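Local structure of toll-like receptor 6, Variable lymphocyte receptor B (Mus musculus, 3A79) at residues 46-57 with 67-76. The protein is an engineered fusion whose receptor part probably recognises diacylated lipopeptides together with TLR2 in innate immunity. Sequence-based numbering, arbitrary orientation.
Sequences VPKDLPPRTKAL and LRMPDISFLS
Val-46 crosses the Asp-71 side chain at a slant, its CG2 methyl 3.7 Å from Asp-71 CB, in the Toll-like receptor part of the fusion, close to the N-terminal end of the leucine-rich-repeat solenoid. Here the run into strand 56-58 packs against the loop that leaves that strand for strand 80-82, joining successive turns of the coil. CG1 of Val-46, anti to the backbone N (chi1 -167°), sits near Asp-71 O and also meets Ile-72 CG2, while CG2 also reaches Leu-67 CD1 at 3.9 Å. With both methyls gone, as with an alanine here, Leu-67 CD1 and Ile-72 CG2 would probably lose the contacts Val-46 gives them, and a gap is likely to open beside Asp-71.

Further along, the Phe-74 ring packs against the type I turn from Pro-47 to Leu-50. Lys-48 O sits over one face, offset toward the rim, and CG of the next residue, Leu-75, lies over the opposite face. Phe-74 CZ comes to 4.1 Å from Lys-48 CA. A chi1 of 62°, with CG between the backbone N and carbonyl carbon, brings the ring to this turn. Leu-75 is buried; its CD2 rests against Leu-50 CB and runs beside Thr-54, both of which also touch Val-36 in strand 35-37. The other Leu-75 methyl, CD1, meets Leu-57 CD2 at 4.1 Å, the two side chains crossing nearly at right angles.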
loop_
_atom_site.group_PDB
_atom_site.type_symbol
_atom_site.label_atom_id
_atom_site.label_comp_id
_atom_site.label_asym_id
_atom_site.label_seq_id
_atom_site.Cartn_x
_atom_site.Cartn_y
_atom_site.Cartn_z
ATOM N N VAL B 46 37.113 -35.753 -17.378
ATOM C CA VAL B 46 37.626 -34.389 -17.468
ATOM C C VAL B 46 38.098 -34.046 -18.883
ATOM O O VAL B 46 39.189 -34.449 -19.283
ATOM C CB VAL B 46 38.782 -34.165 -16.486
ATOM C CG1 VAL B 46 39.087 -32.681 -16.361
ATOM C CG2 VAL B 46 38.434 -34.759 -15.137
ATOM N N PRO B 47 37.285 -33.270 -19.628
ATOM C CA PRO B 47 37.476 -32.927 -21.046
ATOM C C PRO B 47 38.939 -32.820 -21.436
ATOM O O PRO B 47 39.569 -31.812 -21.149
ATOM C CB PRO B 47 36.819 -31.557 -21.150
ATOM C CG PRO B 47 35.723 -31.606 -20.174
ATOM C CD PRO B 47 36.170 -32.510 -19.038
ATOM N N LYS B 48 39.462 -33.852 -22.087
ATOM C CA LYS B 48 40.888 -33.943 -22.437
ATOM C C LYS B 48 41.327 -32.914 -23.508
ATOM O O LYS B 48 42.524 -32.796 -23.835
ATOM C CB LYS B 48 41.238 -35.391 -22.853
ATOM C CG LYS B 48 40.350 -35.992 -23.972
ATOM C CD LYS B 48 38.857 -36.100 -23.592
ATOM C CE LYS B 48 37.952 -35.908 -24.817
ATOM N NZ LYS B 48 36.659 -35.231 -24.491
ATOM N N ASP B 49 40.343 -32.163 -24.013
ATOM C CA ASP B 49 40.517 -31.198 -25.099
ATOM C C ASP B 49 40.853 -29.773 -24.634
ATOM O O ASP B 49 41.413 -28.991 -25.402
ATOM C CB ASP B 49 39.274 -31.187 -26.019
ATOM C CG ASP B 49 37.981 -30.697 -25.308
ATOM O OD1 ASP B 49 38.013 -29.696 -24.549
ATOM O OD2 ASP B 49 36.910 -31.303 -25.537
ATOM N N LEU B 50 40.509 -29.438 -23.390
ATOM C CA LEU B 50 40.715 -28.089 -22.846
ATOM C C LEU B 50 42.064 -27.459 -23.201
ATOM O O LEU B 50 43.086 -28.155 -23.372
ATOM C CB LEU B 50 40.553 -28.085 -21.325
ATOM C CG LEU B 50 39.158 -28.317 -20.732
ATOM C CD1 LEU B 50 39.282 -29.116 -19.459
ATOM C CD2 LEU B 50 38.367 -27.024 -20.491
ATOM N N PRO B 51 42.061 -26.124 -23.325
ATOM C CA PRO B 51 43.256 -25.307 -23.562
ATOM C C PRO B 51 44.275 -25.533 -22.447
ATOM O O PRO B 51 43.964 -25.359 -21.266
ATOM C CB PRO B 51 42.708 -23.877 -23.521
ATOM C CG PRO B 51 41.268 -24.010 -23.905
ATOM C CD PRO B 51 40.825 -25.325 -23.340
ATOM N N PRO B 52 45.493 -25.936 -22.817
ATOM C CA PRO B 52 46.527 -26.352 -21.861
ATOM C C PRO B 52 46.812 -25.343 -20.745
ATOM O O PRO B 52 47.008 -25.748 -19.599
ATOM C CB PRO B 52 47.757 -26.529 -22.746
ATOM C CG PRO B 52 47.207 -26.886 -24.070
ATOM C CD PRO B 52 45.932 -26.097 -24.208
ATOM N N ARG B 53 46.828 -24.053 -21.067
ATOM C CA ARG B 53 47.183 -23.035 -20.082
ATOM C C ARG B 53 45.981 -22.470 -19.322
ATOM O O ARG B 53 46.066 -21.367 -18.775
ATOM C CB ARG B 53 47.965 -21.887 -20.740
ATOM C CG ARG B 53 49.455 -22.156 -21.033
ATOM C CD ARG B 53 50.258 -20.872 -20.799
ATOM N NE ARG B 53 49.439 -19.685 -21.082
ATOM C CZ ARG B 53 49.526 -18.522 -20.435
ATOM N NH1 ARG B 53 50.397 -18.374 -19.442
ATOM N NH2 ARG B 53 48.730 -17.509 -20.776
ATOM N N THR B 54 44.868 -23.214 -19.303
ATOM C CA THR B 54 43.655 -22.802 -18.580
ATOM C C THR B 54 43.984 -22.625 -17.117
ATOM O O THR B 54 44.838 -23.334 -16.594
ATOM C CB THR B 54 42.533 -23.865 -18.634
ATOM O OG1 THR B 54 42.392 -24.365 -19.960
ATOM C CG2 THR B 54 41.210 -23.279 -18.186
ATOM N N LYS B 55 43.293 -21.713 -16.443
ATOM C CA LYS B 55 43.619 -21.424 -15.050
ATOM C C LYS B 55 42.499 -21.724 -14.058
ATOM O O LYS B 55 42.765 -22.252 -12.987
ATOM C CB LYS B 55 44.155 -19.997 -14.894
ATOM C CG LYS B 55 45.491 -19.821 -15.601
ATOM C CD LYS B 55 46.101 -18.447 -15.420
ATOM C CE LYS B 55 47.543 -18.456 -15.919
ATOM N NZ LYS B 55 48.130 -17.090 -15.987
ATOM N N ALA B 56 41.259 -21.404 -14.407
ATOM C CA ALA B 56 40.121 -21.769 -13.566
ATOM C C ALA B 56 39.159 -22.691 -14.311
ATOM O O ALA B 56 38.549 -22.288 -15.293
ATOM C CB ALA B 56 39.392 -20.527 -13.082
ATOM N N LEU B 57 39.029 -23.928 -13.841
ATOM C CA LEU B 57 38.120 -24.898 -14.453
ATOM C C LEU B 57 36.978 -25.294 -13.511
ATOM O O LEU B 57 37.216 -25.689 -12.380
ATOM C CB LEU B 57 38.895 -26.142 -14.902
ATOM C CG LEU B 57 38.104 -27.397 -15.292
ATOM C CD1 LEU B 57 36.967 -27.069 -16.231
ATOM C CD2 LEU B 57 39.024 -28.440 -15.912
ATOM N N LEU B 67 38.748 -39.234 -10.273
ATOM C CA LEU B 67 39.627 -38.204 -10.793
ATOM C C LEU B 67 41.048 -38.744 -10.840
ATOM O O LEU B 67 41.794 -38.621 -9.866
ATOM C CB LEU B 67 39.547 -36.941 -9.929
ATOM C CG LEU B 67 40.439 -35.752 -10.300
ATOM C CD1 LEU B 67 40.106 -35.252 -11.683
ATOM C CD2 LEU B 67 40.307 -34.628 -9.289
ATOM N N ARG B 68 41.404 -39.360 -11.967
ATOM C CA ARG B 68 42.734 -39.939 -12.154
ATOM C C ARG B 68 43.733 -38.872 -12.568
ATOM O O ARG B 68 43.346 -37.814 -13.066
ATOM C CB ARG B 68 42.703 -41.043 -13.209
ATOM C CG ARG B 68 41.943 -42.286 -12.786
ATOM C CD ARG B 68 42.276 -42.681 -11.350
ATOM N NE ARG B 68 41.859 -44.047 -11.042
ATOM C CZ ARG B 68 41.446 -44.450 -9.843
ATOM N NH1 ARG B 68 41.378 -43.587 -8.835
ATOM N NH2 ARG B 68 41.089 -45.714 -9.656
ATOM N N MET B 69 45.017 -39.148 -12.367
ATOM C CA MET B 69 46.051 -38.184 -12.734
ATOM C C MET B 69 45.969 -37.782 -14.215
ATOM O O MET B 69 45.918 -36.589 -14.536
ATOM C CB MET B 69 47.448 -38.713 -12.391
ATOM C CG MET B 69 48.550 -37.652 -12.422
ATOM S SD MET B 69 50.156 -38.286 -11.892
ATOM C CE MET B 69 50.493 -39.461 -13.201
ATOM N N PRO B 70 45.939 -38.774 -15.126
ATOM C CA PRO B 70 45.950 -38.428 -16.551
ATOM C C PRO B 70 44.742 -37.582 -16.922
ATOM O O PRO B 70 44.699 -37.083 -18.040
ATOM C CB PRO B 70 45.875 -39.792 -17.252
ATOM C CG PRO B 70 46.268 -40.793 -16.225
ATOM C CD PRO B 70 45.818 -40.228 -14.916
ATOM N N ASP B 71 43.790 -37.432 -16.001
ATOM C CA ASP B 71 42.614 -36.587 -16.222
ATOM C C ASP B 71 42.923 -35.093 -16.127
ATOM O O ASP B 71 42.244 -34.288 -16.768
ATOM C CB ASP B 71 41.491 -36.919 -15.231
ATOM C CG ASP B 71 40.749 -38.189 -15.587
ATOM O OD1 ASP B 71 41.340 -39.044 -16.280
ATOM O OD2 ASP B 71 39.577 -38.327 -15.167
ATOM N N ILE B 72 43.927 -34.728 -15.322
ATOM C CA ILE B 72 44.303 -33.319 -15.136
ATOM C C ILE B 72 45.806 -33.013 -15.259
ATOM O O ILE B 72 46.217 -31.866 -15.078
ATOM C CB ILE B 72 43.815 -32.746 -13.779
ATOM C CG1 ILE B 72 44.108 -33.736 -12.656
ATOM C CG2 ILE B 72 42.324 -32.350 -13.811
ATOM C CD1 ILE B 72 43.984 -33.118 -11.313
ATOM N N SER B 73 46.615 -34.025 -15.571
ATOM C CA SER B 73 48.062 -33.853 -15.769
ATOM C C SER B 73 48.418 -32.647 -16.631
ATOM O O SER B 73 49.320 -31.880 -16.297
ATOM C CB SER B 73 48.675 -35.090 -16.437
ATOM O OG SER B 73 48.376 -36.291 -15.747
ATOM N N PHE B 74 47.714 -32.506 -17.754
ATOM C CA PHE B 74 48.047 -31.523 -18.792
ATOM C C PHE B 74 47.769 -30.062 -18.412
ATOM O O PHE B 74 48.399 -29.149 -18.955
ATOM C CB PHE B 74 47.321 -31.867 -20.100
ATOM C CG PHE B 74 45.820 -31.833 -19.985
ATOM C CD1 PHE B 74 45.105 -30.735 -20.428
ATOM C CD2 PHE B 74 45.129 -32.891 -19.410
ATOM C CE1 PHE B 74 43.731 -30.695 -20.310
ATOM C CE2 PHE B 74 43.752 -32.857 -19.287
ATOM C CZ PHE B 74 43.053 -31.756 -19.736
ATOM N N LEU B 75 46.826 -29.836 -17.500
ATOM C CA LEU B 75 46.465 -28.480 -17.102
ATOM C C LEU B 75 47.473 -27.932 -16.105
ATOM O O LEU B 75 47.128 -27.632 -14.968
ATOM C CB LEU B 75 45.065 -28.462 -16.498
ATOM C CG LEU B 75 43.988 -29.002 -17.432
ATOM C CD1 LEU B 75 42.880 -29.699 -16.669
ATOM C CD2 LEU B 75 43.439 -27.872 -18.287
ATOM N N SER B 76 48.713 -27.786 -16.547
ATOM C CA SER B 76 49.823 -27.437 -15.666
ATOM C C SER B 76 49.681 -26.083 -14.982
ATOM O O SER B 76 50.370 -25.811 -13.997
ATOM C CB SER B 76 51.149 -27.475 -16.435
ATOM O OG SER B 76 51.452 -26.206 -16.995
#